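Local coordinates for structure-specific endonuclease subunit slx1 (Schizosaccharomyces pombe, PDB 4ZDT) that serves as the catalytic subunit of the Slx1-Slx4 structure-specific endonuclease, cutting branched DNA near junctions, and binds Slx4 through its zinc-binding RING finger domain, at the interface of chains A and B. Sequence-based numbering; all coordinates share one arbitrary frame. Chains: chain A, Structure-specific endonuclease subunit slx1; chain B, Structure-specific endonuclease subunit slx4.

The interface of chains A and B. Residues chain A 33-34, 37-38, 41, 46-49; chain B 16-17, 25, 28-29, 58, 62, 64.
The RING finger of Slx1 meets the C-terminal domain of Slx4 through helix 33-40 and the loop 46-49, and the two surfaces between them take in an indole and a valine from opposite partners. B:Trp25, its CG anti to the backbone N (chi1 -162°), pushes its ring between the RING helix and the loop. The indole N-H points in the ring plane at a lone pair of the A:Val47 carbonyl; B:Trp25 NE1 lies 2.8 Å from A:Val47 O in a nearly straight bond, 171° at the hydrogen. The benzo rim of the indole runs along the helix, where B:Trp25 CE3 lies 3.6 Å from the A:Thr34 methyl CG2 and where A:Ala37 and the CB of A:Ser38 also touch. Within Slx4 the ring is held between B:Lys17 CG over one face and B:Leu29 CD1 over the other, both toward the rim, which should limit its rotation. B:Leu29 continues the apolar contact, its CD2 3.5 Å from A:Ala37 CB and also against the ring carbon CD of A:Pro49.

A:Val47 inserts in the reverse direction, with the largest buried surface of the patch. A:Val47 CG1 meets B:Trp58 CZ2 tip to tip at 3.9 Å, while CG2 leans on B:Ile28 CG2. The B:Lys17 chain passes obliquely by this valine, bends at chi3 and brings its amine NZ within 2.8 Å of the A:Gln46 carbonyl O, in the carbonyl plane. Thus consecutive loop carbonyls are both gripped by Slx4 side chains. A water that lies 2.7 Å from the B:Tyr62 carbonyl O links it to the backbone N of A:Val47 and A:Leu48 and the A:Gln46 side-chain OE1. The bent A:Gln46 chain sets its amide at the edge of the B:Tyr62 ring, the planes 62° apart.

In the Slx1-Slx4 heterodimer, this loop leads into strand 51-53 of the RING and docks against Slx4 helices 3-18, 23-29 and 52-62.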
# COMPACT_ATOMS: atom_id res chain seq x y z
N LEU A 33 -3.70 7.87 1.31
CA LEU A 33 -2.61 6.99 0.85
C LEU A 33 -3.13 5.86 -0.00
O LEU A 33 -2.60 5.62 -1.09
CB LEU A 33 -1.83 6.40 2.04
CG LEU A 33 -1.05 7.38 2.91
CD1 LEU A 33 -0.57 6.69 4.18
CD2 LEU A 33 0.16 7.92 2.10
N THR A 34 -4.16 5.16 0.48
CA THR A 34 -4.68 4.02 -0.26
C THR A 34 -5.28 4.44 -1.59
O THR A 34 -5.06 3.78 -2.59
CB THR A 34 -5.69 3.17 0.57
OG1 THR A 34 -6.70 4.03 1.09
CG2 THR A 34 -4.97 2.53 1.72
N ALA A 37 -2.31 5.30 -3.92
CA ALA A 37 -1.59 4.08 -4.27
C ALA A 37 -2.38 3.27 -5.31
O ALA A 37 -1.84 2.86 -6.34
CB ALA A 37 -1.31 3.24 -3.02
N SER A 38 -3.68 3.07 -5.03
CA SER A 38 -4.55 2.36 -5.97
C SER A 38 -4.51 2.99 -7.39
O SER A 38 -4.41 2.26 -8.41
CB SER A 38 -5.98 2.27 -5.38
OG SER A 38 -6.82 1.56 -6.25
N LEU A 41 -1.07 1.93 -9.10
CA LEU A 41 -0.78 0.50 -9.35
C LEU A 41 -1.11 0.05 -10.78
O LEU A 41 -2.15 0.42 -11.32
CB LEU A 41 -1.51 -0.39 -8.30
CG LEU A 41 -1.06 -0.21 -6.84
CD1 LEU A 41 -1.85 -1.08 -5.89
CD2 LEU A 41 0.43 -0.44 -6.65
N GLN A 46 0.33 -6.12 -7.31
CA GLN A 46 1.15 -5.08 -6.69
C GLN A 46 0.46 -4.41 -5.51
O GLN A 46 -0.76 -4.19 -5.54
CB GLN A 46 1.56 -4.01 -7.71
CG GLN A 46 2.50 -4.51 -8.85
CD GLN A 46 3.92 -4.95 -8.40
OE1 GLN A 46 4.51 -4.39 -7.47
NE2 GLN A 46 4.47 -5.93 -9.11
N VAL A 47 1.25 -4.07 -4.49
CA VAL A 47 0.76 -3.37 -3.30
C VAL A 47 1.51 -2.04 -3.03
O VAL A 47 0.96 -1.13 -2.40
CB VAL A 47 0.75 -4.27 -2.03
CG1 VAL A 47 -0.40 -5.33 -2.09
CG2 VAL A 47 2.11 -4.97 -1.79
N LEU A 48 2.75 -1.95 -3.50
CA LEU A 48 3.61 -0.79 -3.25
C LEU A 48 3.95 -0.07 -4.56
O LEU A 48 4.68 -0.61 -5.40
CB LEU A 48 4.91 -1.22 -2.56
CG LEU A 48 5.98 -0.17 -2.23
CD1 LEU A 48 5.42 0.93 -1.35
CD2 LEU A 48 7.12 -0.87 -1.51
N PRO A 49 3.41 1.14 -4.76
CA PRO A 49 3.79 1.88 -5.96
C PRO A 49 5.28 2.20 -6.00
O PRO A 49 5.89 2.43 -4.95
CB PRO A 49 2.99 3.19 -5.85
CG PRO A 49 1.84 2.85 -4.90
CD PRO A 49 2.42 1.86 -3.94
N VAL B 16 -4.98 -7.76 1.32
CA VAL B 16 -4.38 -6.53 1.83
C VAL B 16 -5.14 -5.30 1.34
O VAL B 16 -5.42 -4.39 2.13
CB VAL B 16 -2.87 -6.45 1.44
CG1 VAL B 16 -2.28 -5.06 1.75
CG2 VAL B 16 -2.10 -7.54 2.18
N LYS B 17 -5.47 -5.29 0.05
CA LYS B 17 -6.06 -4.14 -0.62
C LYS B 17 -7.57 -4.06 -0.52
O LYS B 17 -8.15 -2.99 -0.71
CB LYS B 17 -5.65 -4.12 -2.10
CG LYS B 17 -4.15 -3.87 -2.31
CD LYS B 17 -3.80 -3.65 -3.77
CE LYS B 17 -3.89 -4.92 -4.59
NZ LYS B 17 -3.45 -4.64 -6.01
N TRP B 25 -2.12 -2.46 4.66
CA TRP B 25 -1.74 -1.77 3.43
C TRP B 25 -1.03 -0.46 3.80
O TRP B 25 -0.01 -0.12 3.20
CB TRP B 25 -2.94 -1.53 2.53
CG TRP B 25 -2.56 -1.22 1.10
CD1 TRP B 25 -1.30 -1.29 0.54
CD2 TRP B 25 -3.43 -0.85 0.05
NE1 TRP B 25 -1.34 -0.96 -0.78
CE2 TRP B 25 -2.64 -0.68 -1.12
CE3 TRP B 25 -4.82 -0.62 -0.03
CZ2 TRP B 25 -3.19 -0.31 -2.34
CZ3 TRP B 25 -5.36 -0.26 -1.25
CH2 TRP B 25 -4.55 -0.10 -2.39
N ILE B 28 2.60 -1.05 4.67
CA ILE B 28 3.35 -1.29 3.44
C ILE B 28 3.63 0.03 2.72
O ILE B 28 4.76 0.30 2.31
CB ILE B 28 2.56 -2.25 2.49
CG1 ILE B 28 2.49 -3.66 3.11
CG2 ILE B 28 3.18 -2.30 1.05
CD1 ILE B 28 1.47 -4.59 2.42
N LEU B 29 2.59 0.85 2.58
CA LEU B 29 2.70 2.13 1.88
C LEU B 29 3.60 3.16 2.58
O LEU B 29 3.96 4.17 1.99
CB LEU B 29 1.30 2.72 1.63
CG LEU B 29 0.37 1.92 0.72
CD1 LEU B 29 -1.05 2.54 0.69
CD2 LEU B 29 0.94 1.79 -0.70
N TRP B 58 6.20 -13.65 -0.86
CA TRP B 58 5.34 -12.55 -1.28
C TRP B 58 5.97 -11.22 -0.87
O TRP B 58 6.14 -10.34 -1.70
CB TRP B 58 3.93 -12.72 -0.68
CG TRP B 58 2.97 -11.63 -1.03
CD1 TRP B 58 2.23 -11.51 -2.18
CD2 TRP B 58 2.63 -10.51 -0.22
NE1 TRP B 58 1.47 -10.36 -2.13
CE2 TRP B 58 1.70 -9.73 -0.93
CE3 TRP B 58 3.03 -10.09 1.06
CZ2 TRP B 58 1.15 -8.54 -0.41
CZ3 TRP B 58 2.48 -8.92 1.58
CH2 TRP B 58 1.54 -8.17 0.84
N TYR B 62 7.24 -8.34 -3.51
CA TYR B 62 6.39 -7.14 -3.66
C TYR B 62 6.72 -5.94 -2.76
O TYR B 62 5.97 -4.97 -2.74
CB TYR B 62 4.90 -7.52 -3.55
CG TYR B 62 4.47 -8.48 -4.64
CD1 TYR B 62 4.20 -8.01 -5.93
CD2 TYR B 62 4.39 -9.84 -4.40
CE1 TYR B 62 3.85 -8.88 -6.95
CE2 TYR B 62 4.03 -10.73 -5.42
CZ TYR B 62 3.77 -10.25 -6.68
OH TYR B 62 3.41 -11.13 -7.68
N VAL B 64 7.59 -5.71 0.83
CA VAL B 64 7.10 -5.59 2.19
C VAL B 64 8.23 -5.98 3.16
O VAL B 64 8.86 -7.02 2.98
CB VAL B 64 5.85 -6.48 2.37
CG1 VAL B 64 5.32 -6.42 3.81
CG2 VAL B 64 4.77 -6.07 1.34
O HOH W 1 4.19 -4.28 -4.66